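Local atomic coordinates of Pex (Synechococcus elongatus PCC 7942, PDB entry 2E1N), a protein that modifies the cyanobacterial circadian clock as a period extender and, as a PadR-like winged-helix protein, probably acts by binding DNA. Residues Y38-L43 and Y101-A106. Sequence-based numbering, arbitrary orientation.
Sequences YVLAVL and YQLAQA
L103 meets L40 and L43, one helical turn apart on the last part of helix 32-43, and its CD2 is the methyl that the two share. This CD2 lies 3.6 Å from CD2 of L40 and 3.9 Å from CB of L43, and the L40 and L103 side chains cross at a slant. L103 carries CG beside its own backbone N (chi1 -62°), where CG stands near the carbonyl O of L43. CG and CD1 of L103 each lie 3.7 Å from L43 O, in van der Waals contact with an oxygen that also takes a hydrogen bond from water.

L43 points at the strand and ends against its backbone. Its CD2 rests 3.5 Å from the carbonyl O of Y101 in van der Waals contact, while its CD1 stays a looser 4.3 Å from CB of Y101, whose ring turns off from the helix.

The polar link runs through one water. It donates to L43 O at 2.8 Å and accepts from L103 N at 3.2 Å, so it serves both the carbonyl at the helix C-terminus and a strand N-H. An alanine in place of L103 would lack CG, CD1 and CD2, so CD2 of L40 and CB of L43 would probably lose their partner and a gap would open between helix end and strand.

The helix and strand axes cross at 79°, 8.5 Å apart. Strand 98-103 is the middle strand of the antiparallel sheet, between 48-49 and 84-89, with backbone hydrogen bonds from Y101 to S48 and Q102 to S85. I84 of strand 84-89 also touches L40 and L43, and helix 110-123 adds L114 against L40 and S111 against L103. The contact thus joins helix 32-43, by family and topology probably the first helix of the winged-helix core, to the base of the wing hairpin.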
loop_
_atom_site.group_PDB
_atom_site.type_symbol
_atom_site.label_atom_id
_atom_site.label_comp_id
_atom_site.label_asym_id
_atom_site.label_seq_id
_atom_site.Cartn_x
_atom_site.Cartn_y
_atom_site.Cartn_z
ATOM N N TYR B 38 15.539 -1.170 0.558
ATOM C CA TYR B 38 15.786 0.109 -0.149
ATOM C C TYR B 38 17.171 0.693 0.206
ATOM O O TYR B 38 17.967 1.064 -0.651
ATOM C CB TYR B 38 14.674 1.132 0.179
ATOM C CG TYR B 38 15.104 2.562 -0.149
ATOM C CD1 TYR B 38 15.331 2.961 -1.469
ATOM C CD2 TYR B 38 15.297 3.486 0.855
ATOM C CE1 TYR B 38 15.782 4.266 -1.754
ATOM C CE2 TYR B 38 15.723 4.787 0.566
ATOM C CZ TYR B 38 15.993 5.138 -0.748
ATOM O OH TYR B 38 16.433 6.389 -1.088
ATOM N N VAL B 39 17.465 0.788 1.490
ATOM C CA VAL B 39 18.749 1.341 1.894
ATOM C C VAL B 39 19.873 0.542 1.283
ATOM O O VAL B 39 20.809 1.105 0.710
ATOM C CB VAL B 39 18.849 1.395 3.421
ATOM C CG1 VAL B 39 20.258 1.727 3.883
ATOM C CG2 VAL B 39 17.802 2.414 3.977
ATOM N N LEU B 40 19.787 -0.776 1.334
ATOM C CA LEU B 40 20.827 -1.591 0.733
ATOM C C LEU B 40 20.956 -1.441 -0.778
ATOM O O LEU B 40 22.078 -1.412 -1.301
ATOM C CB LEU B 40 20.668 -3.052 1.157
ATOM C CG LEU B 40 21.009 -3.336 2.643
ATOM C CD1 LEU B 40 20.778 -4.827 2.937
ATOM C CD2 LEU B 40 22.457 -2.884 3.082
ATOM N N ALA B 41 19.821 -1.281 -1.463
ATOM C CA ALA B 41 19.811 -0.988 -2.915
ATOM C C ALA B 41 20.618 0.292 -3.223
ATOM O O ALA B 41 21.376 0.308 -4.206
ATOM C CB ALA B 41 18.376 -0.887 -3.434
ATOM N N VAL B 42 20.479 1.322 -2.393
ATOM C CA VAL B 42 21.247 2.560 -2.539
ATOM C C VAL B 42 22.731 2.349 -2.286
ATOM O O VAL B 42 23.571 2.731 -3.104
ATOM C CB VAL B 42 20.691 3.691 -1.637
ATOM C CG1 VAL B 42 21.560 4.961 -1.741
ATOM C CG2 VAL B 42 19.236 3.988 -2.008
ATOM N N LEU B 43 23.051 1.717 -1.151
ATOM C CA LEU B 43 24.423 1.569 -0.696
ATOM C C LEU B 43 25.260 0.643 -1.584
ATOM O O LEU B 43 26.490 0.703 -1.563
ATOM C CB LEU B 43 24.413 1.109 0.768
ATOM C CG LEU B 43 23.839 2.099 1.777
ATOM C CD1 LEU B 43 24.016 1.552 3.210
ATOM C CD2 LEU B 43 24.492 3.515 1.679
ATOM N N TYR B 101 27.091 6.256 5.666
ATOM C CA TYR B 101 26.918 4.813 5.754
ATOM C C TYR B 101 27.428 4.162 4.466
ATOM O O TYR B 101 27.333 4.748 3.349
ATOM C CB TYR B 101 25.453 4.441 6.003
ATOM C CG TYR B 101 24.941 4.978 7.282
ATOM C CD1 TYR B 101 25.195 4.329 8.504
ATOM C CD2 TYR B 101 24.233 6.130 7.300
ATOM C CE1 TYR B 101 24.726 4.854 9.684
ATOM C CE2 TYR B 101 23.762 6.658 8.480
ATOM C CZ TYR B 101 24.036 6.025 9.665
ATOM O OH TYR B 101 23.528 6.569 10.835
ATOM N N GLN B 102 28.037 2.991 4.631
ATOM C CA GLN B 102 28.545 2.227 3.496
ATOM C C GLN B 102 28.404 0.733 3.752
ATOM O O GLN B 102 28.259 0.306 4.889
ATOM C CB GLN B 102 30.009 2.612 3.198
ATOM C CG GLN B 102 30.984 2.095 4.240
ATOM C CD GLN B 102 32.416 2.686 4.131
ATOM O OE1 GLN B 102 32.950 2.874 3.044
ATOM N NE2 GLN B 102 33.020 2.911 5.254
ATOM N N LEU B 103 28.437 -0.068 2.692
ATOM C CA LEU B 103 28.446 -1.506 2.893
ATOM C C LEU B 103 29.791 -1.867 3.473
ATOM O O LEU B 103 30.825 -1.406 2.970
ATOM C CB LEU B 103 28.230 -2.264 1.585
ATOM C CG LEU B 103 26.933 -2.035 0.865
ATOM C CD1 LEU B 103 26.957 -2.831 -0.434
ATOM C CD2 LEU B 103 25.758 -2.412 1.743
ATOM N N ALA B 104 29.790 -2.685 4.525
ATOM C CA ALA B 104 31.029 -3.234 5.080
ATOM C C ALA B 104 31.605 -4.363 4.176
ATOM O O ALA B 104 30.858 -4.984 3.421
ATOM C CB ALA B 104 30.775 -3.784 6.452
ATOM N N GLN B 105 32.922 -4.570 4.245
ATOM C CA GLN B 105 33.567 -5.700 3.527
ATOM C C GLN B 105 33.206 -6.958 4.277
ATOM O O GLN B 105 33.461 -7.037 5.492
ATOM C CB GLN B 105 35.079 -5.549 3.469
ATOM C CG GLN B 105 35.578 -4.396 2.556
ATOM C CD GLN B 105 37.062 -4.512 2.175
ATOM O OE1 GLN B 105 37.474 -5.491 1.565
ATOM N NE2 GLN B 105 37.856 -3.533 2.541
ATOM N N ALA B 106 32.673 -7.941 3.550
ATOM C CA ALA B 106 32.279 -9.238 4.103
ATOM C C ALA B 106 32.295 -10.322 3.026
ATOM O O ALA B 106 32.072 -10.042 1.854
ATOM C CB ALA B 106 30.885 -9.162 4.653
HETATM O O HOH W 1 28.315 1.877 0.200
#